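Local coordinates for putative major capsid protein (PDB 6G44) that probably forms the icosahedral shell of the virophage mavirus as its double jelly-roll major capsid protein, at residues M114-L126 and E204-I216. Sequence-based numbering, arbitrary orientation.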
loop_
_atom_site.group_PDB
_atom_site.type_symbol
_atom_site.label_atom_id
_atom_site.label_comp_id
_atom_site.label_asym_id
_atom_site.label_seq_id
_atom_site.Cartn_x
_atom_site.Cartn_y
_atom_site.Cartn_z
ATOM N N MET C 114 9.440 25.308 26.961
ATOM C CA MET C 114 10.840 24.892 26.878
ATOM C C MET C 114 11.726 26.067 27.304
ATOM O O MET C 114 11.782 27.088 26.624
ATOM C CB MET C 114 11.175 24.414 25.467
ATOM C CG MET C 114 10.424 23.145 25.101
ATOM S SD MET C 114 11.000 22.552 23.481
ATOM C CE MET C 114 10.071 21.009 23.367
ATOM N N ASN C 115 12.449 25.869 28.401
ATOM C CA ASN C 115 13.399 26.899 28.915
ATOM C C ASN C 115 12.815 28.312 29.011
ATOM O O ASN C 115 13.478 29.315 28.691
ATOM C CB ASN C 115 14.711 26.844 28.129
ATOM C CG ASN C 115 15.449 25.531 28.337
ATOM O OD1 ASN C 115 15.131 24.775 29.264
ATOM N ND2 ASN C 115 16.363 25.206 27.421
ATOM N N GLY C 116 11.562 28.380 29.432
ATOM C CA GLY C 116 10.866 29.643 29.578
ATOM C C GLY C 116 10.077 30.151 28.384
ATOM O O GLY C 116 9.325 31.107 28.534
ATOM N N LYS C 117 10.280 29.577 27.191
ATOM C CA LYS C 117 9.523 29.960 26.001
ATOM C C LYS C 117 8.277 29.117 25.926
ATOM O O LYS C 117 8.375 27.889 25.987
ATOM C CB LYS C 117 10.357 29.744 24.743
ATOM C CG LYS C 117 9.580 29.823 23.425
ATOM C CD LYS C 117 9.039 31.217 23.185
ATOM C CE LYS C 117 8.420 31.284 21.798
ATOM N NZ LYS C 117 7.723 32.572 21.530
ATOM N N THR C 118 7.106 29.758 25.844
ATOM C CA THR C 118 5.862 29.007 25.740
ATOM C C THR C 118 5.360 28.967 24.298
ATOM O O THR C 118 5.512 29.921 23.506
ATOM C CB THR C 118 4.766 29.564 26.652
ATOM O OG1 THR C 118 4.464 30.900 26.249
ATOM C CG2 THR C 118 5.203 29.549 28.122
ATOM N N PHE C 119 4.787 27.813 23.980
ATOM C CA PHE C 119 4.173 27.548 22.672
ATOM C C PHE C 119 2.731 27.139 22.945
ATOM O O PHE C 119 2.504 26.155 23.626
ATOM C CB PHE C 119 4.886 26.390 21.972
ATOM C CG PHE C 119 6.379 26.558 21.803
ATOM C CD1 PHE C 119 7.260 26.132 22.786
ATOM C CD2 PHE C 119 6.905 27.044 20.606
ATOM C CE1 PHE C 119 8.633 26.254 22.613
ATOM C CE2 PHE C 119 8.285 27.162 20.420
ATOM C CZ PHE C 119 9.143 26.786 21.444
ATOM N N THR C 120 1.774 27.917 22.452
ATOM C CA THR C 120 0.361 27.608 22.629
ATOM C C THR C 120 -0.206 27.088 21.314
ATOM O O THR C 120 -0.064 27.727 20.297
ATOM C CB THR C 120 -0.418 28.867 23.089
ATOM O OG1 THR C 120 0.130 29.300 24.352
ATOM C CG2 THR C 120 -1.888 28.579 23.284
ATOM N N SER C 121 -0.833 25.928 21.369
ATOM C CA SER C 121 -1.439 25.337 20.175
ATOM C C SER C 121 -2.716 24.616 20.518
ATOM O O SER C 121 -3.114 24.524 21.677
ATOM C CB SER C 121 -0.416 24.460 19.482
ATOM O OG SER C 121 -0.192 23.319 20.197
ATOM N N TYR C 122 -3.379 24.088 19.482
ATOM C CA TYR C 122 -4.743 23.592 19.609
ATOM C C TYR C 122 -4.827 22.198 18.985
ATOM O O TYR C 122 -5.214 22.068 17.800
ATOM C CB TYR C 122 -5.676 24.598 18.929
ATOM C CG TYR C 122 -5.500 25.966 19.525
ATOM C CD1 TYR C 122 -6.110 26.292 20.714
ATOM C CD2 TYR C 122 -4.664 26.899 18.920
ATOM C CE1 TYR C 122 -5.908 27.547 21.305
ATOM C CE2 TYR C 122 -4.446 28.142 19.502
ATOM C CZ TYR C 122 -5.086 28.451 20.682
ATOM O OH TYR C 122 -4.858 29.710 21.233
ATOM N N PRO C 123 -4.446 21.165 19.743
ATOM C CA PRO C 123 -4.298 19.833 19.133
ATOM C C PRO C 123 -5.569 19.300 18.475
ATOM O O PRO C 123 -5.482 18.680 17.396
ATOM C CB PRO C 123 -3.872 18.976 20.327
ATOM C CG PRO C 123 -3.115 19.926 21.215
ATOM C CD PRO C 123 -3.900 21.200 21.130
ATOM N N ALA C 124 -6.734 19.468 19.090
ATOM C CA ALA C 124 -7.973 18.908 18.512
ATOM C C ALA C 124 -8.244 19.582 17.161
ATOM O O ALA C 124 -8.660 18.917 16.208
ATOM C CB ALA C 124 -9.140 19.110 19.461
ATOM N N GLN C 125 -8.064 20.896 17.089
ATOM C CA GLN C 125 -8.248 21.649 15.839
ATOM C C GLN C 125 -7.202 21.205 14.793
ATOM O O GLN C 125 -7.542 21.017 13.600
ATOM C CB GLN C 125 -8.154 23.155 16.151
ATOM C CG GLN C 125 -8.316 24.101 14.993
ATOM C CD GLN C 125 -8.194 25.535 15.467
ATOM O OE1 GLN C 125 -7.085 26.021 15.696
ATOM N NE2 GLN C 125 -9.332 26.217 15.604
ATOM N N LEU C 126 -5.961 21.005 15.223
ATOM C CA LEU C 126 -4.834 20.638 14.347
ATOM C C LEU C 126 -5.088 19.262 13.734
ATOM O O LEU C 126 -4.989 19.094 12.516
ATOM C CB LEU C 126 -3.480 20.605 15.088
ATOM C CG LEU C 126 -2.580 21.818 15.373
ATOM C CD1 LEU C 126 -1.528 21.445 16.405
ATOM C CD2 LEU C 126 -1.892 22.309 14.112
ATOM N N GLU C 204 -0.301 7.698 22.067
ATOM C CA GLU C 204 -0.452 8.538 20.862
ATOM C C GLU C 204 0.510 9.738 20.928
ATOM O O GLU C 204 0.686 10.350 21.993
ATOM C CB GLU C 204 -1.913 9.005 20.782
ATOM C CG GLU C 204 -2.271 9.879 19.591
ATOM C CD GLU C 204 -3.771 10.039 19.394
ATOM O OE1 GLU C 204 -4.505 9.034 19.562
ATOM O OE2 GLU C 204 -4.210 11.175 19.073
ATOM N N ALA C 205 1.176 10.073 19.820
ATOM C CA ALA C 205 2.039 11.235 19.760
ATOM C C ALA C 205 1.233 12.507 20.010
ATOM O O ALA C 205 0.130 12.662 19.453
ATOM C CB ALA C 205 2.727 11.313 18.406
ATOM N N LEU C 206 1.765 13.417 20.827
ATOM C CA LEU C 206 1.126 14.718 21.013
ATOM C C LEU C 206 1.348 15.615 19.807
ATOM O O LEU C 206 2.505 15.818 19.423
ATOM C CB LEU C 206 1.712 15.401 22.249
ATOM C CG LEU C 206 1.173 16.790 22.587
ATOM C CD1 LEU C 206 -0.325 16.827 22.777
ATOM C CD2 LEU C 206 1.879 17.303 23.847
ATOM N N VAL C 207 0.260 16.182 19.249
ATOM C CA VAL C 207 0.316 17.118 18.131
ATOM C C VAL C 207 0.163 18.529 18.680
ATOM O O VAL C 207 -0.949 19.057 18.827
ATOM C CB VAL C 207 -0.782 16.781 17.104
ATOM C CG1 VAL C 207 -0.815 17.760 15.946
ATOM C CG2 VAL C 207 -0.563 15.357 16.610
ATOM N N ALA C 208 1.296 19.116 19.047
ATOM C CA ALA C 208 1.318 20.451 19.696
ATOM C C ALA C 208 2.656 21.086 19.458
ATOM O O ALA C 208 3.668 20.469 19.762
ATOM C CB ALA C 208 1.043 20.323 21.184
ATOM N N ASN C 209 2.688 22.314 18.954
ATOM C CA ASN C 209 3.988 22.972 18.719
ATOM C C ASN C 209 4.851 22.972 20.013
ATOM O O ASN C 209 4.299 23.232 21.092
ATOM C CB ASN C 209 3.787 24.405 18.245
ATOM C CG ASN C 209 3.094 24.502 16.884
ATOM O OD1 ASN C 209 2.023 23.912 16.680
ATOM N ND2 ASN C 209 3.683 25.255 15.967
ATOM N N PRO C 210 6.148 22.653 19.949
ATOM C CA PRO C 210 6.973 22.406 18.759
ATOM C C PRO C 210 7.234 20.922 18.463
ATOM O O PRO C 210 8.253 20.602 17.819
ATOM C CB PRO C 210 8.280 23.085 19.152
ATOM C CG PRO C 210 8.387 22.725 20.609
ATOM C CD PRO C 210 6.991 22.751 21.159
ATOM N N THR C 211 6.344 20.021 18.867
ATOM C CA THR C 211 6.623 18.592 18.687
ATOM C C THR C 211 6.749 18.256 17.216
ATOM O O THR C 211 6.149 18.869 16.339
ATOM C CB THR C 211 5.590 17.644 19.328
ATOM O OG1 THR C 211 4.358 17.704 18.608
ATOM C CG2 THR C 211 5.384 17.927 20.823
ATOM N N GLN C 212 7.548 17.240 16.968
ATOM C CA GLN C 212 7.908 16.817 15.603
ATOM C C GLN C 212 6.995 15.685 15.121
ATOM O O GLN C 212 7.445 14.615 14.678
ATOM C CB GLN C 212 9.376 16.477 15.576
ATOM C CG GLN C 212 10.260 17.663 15.941
ATOM C CD GLN C 212 10.170 18.757 14.920
ATOM O OE1 GLN C 212 10.718 18.602 13.811
ATOM N NE2 GLN C 212 9.488 19.869 15.246
ATOM N N TYR C 213 5.691 15.953 15.174
ATOM C CA TYR C 213 4.645 14.950 14.904
ATOM C C TYR C 213 4.549 14.581 13.430
ATOM O O TYR C 213 3.817 13.636 13.075
ATOM C CB TYR C 213 3.263 15.420 15.440
ATOM C CG TYR C 213 2.800 16.709 14.826
ATOM C CD1 TYR C 213 2.107 16.712 13.617
ATOM C CD2 TYR C 213 3.040 17.937 15.443
ATOM C CE1 TYR C 213 1.723 17.894 13.020
ATOM C CE2 TYR C 213 2.643 19.124 14.862
ATOM C CZ TYR C 213 1.989 19.094 13.638
ATOM O OH TYR C 213 1.581 20.255 13.021
ATOM N N LYS C 214 5.230 15.314 12.557
ATOM C CA LYS C 214 5.256 14.962 11.139
ATOM C C LYS C 214 6.398 14.002 10.813
ATOM O O LYS C 214 6.460 13.506 9.684
ATOM C CB LYS C 214 5.350 16.225 10.275
ATOM C CG LYS C 214 4.163 17.181 10.428
ATOM C CD LYS C 214 4.453 18.600 9.944
ATOM C CE LYS C 214 4.888 18.698 8.487
ATOM N NZ LYS C 214 3.770 18.536 7.524
ATOM N N ASN C 215 7.304 13.745 11.765
ATOM C CA ASN C 215 8.501 12.942 11.571
ATOM C C ASN C 215 8.639 11.958 12.745
ATOM O O ASN C 215 9.642 12.000 13.435
ATOM C CB ASN C 215 9.741 13.868 11.502
ATOM C CG ASN C 215 9.678 14.878 10.357
ATOM O OD1 ASN C 215 9.171 15.993 10.510
ATOM N ND2 ASN C 215 10.221 14.498 9.213
ATOM N N ILE C 216 7.653 11.104 12.986
ATOM C CA ILE C 216 7.671 10.229 14.137
ATOM C C ILE C 216 8.775 9.166 14.108
ATOM O O ILE C 216 9.329 8.835 15.152
ATOM C CB ILE C 216 6.274 9.637 14.358
ATOM C CG1 ILE C 216 5.331 10.790 14.780
ATOM C CG2 ILE C 216 6.300 8.515 15.395
ATOM C CD1 ILE C 216 3.881 10.521 14.529
HETATM O O HOH W 1 1.806 23.849 21.981
#
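Chi1 of -55° in Phe119 and -66° in Met114 sets CG anti to the carbonyl carbon, beside the backbone N; the ring of one and the extended chain of the other then meet Pro210. The end methyl CE of Met114 touches Pro210 CG at 3.7 Å. Pro210, which follows a cis peptide bond, lays its CD over one face of the Phe119 ring, toward the rim, in a CH-pi contact 4.0 Å from the ring centroid. Next along, Ser121 OG takes a weak, bent hydrogen bond from Asn209 N at 3.3 Å. A water bridges Ser121 OG, Phe119 O and Asn209 O. Pro123 and Leu126 then close on Val207. Leu126 CD1 packs on Val207 CG1 at 3.8 Å, and Val207 CG1 also lies over the centre of the Tyr213 ring. Val207 O, with Pro123 CB 3.3 Å away, is buried with no polar partner in the model. This buried packing, with one water-bridged polar patch, sets strand 117-121 and the start of helix 123-130 against the loop after strand 195-205. Strand 286-305 flanks it through Ile293, Thr290 and the Pro291 carbonyl that accepts from Asn209 ND2, while Phe488 of strand 488-492 touches Met114.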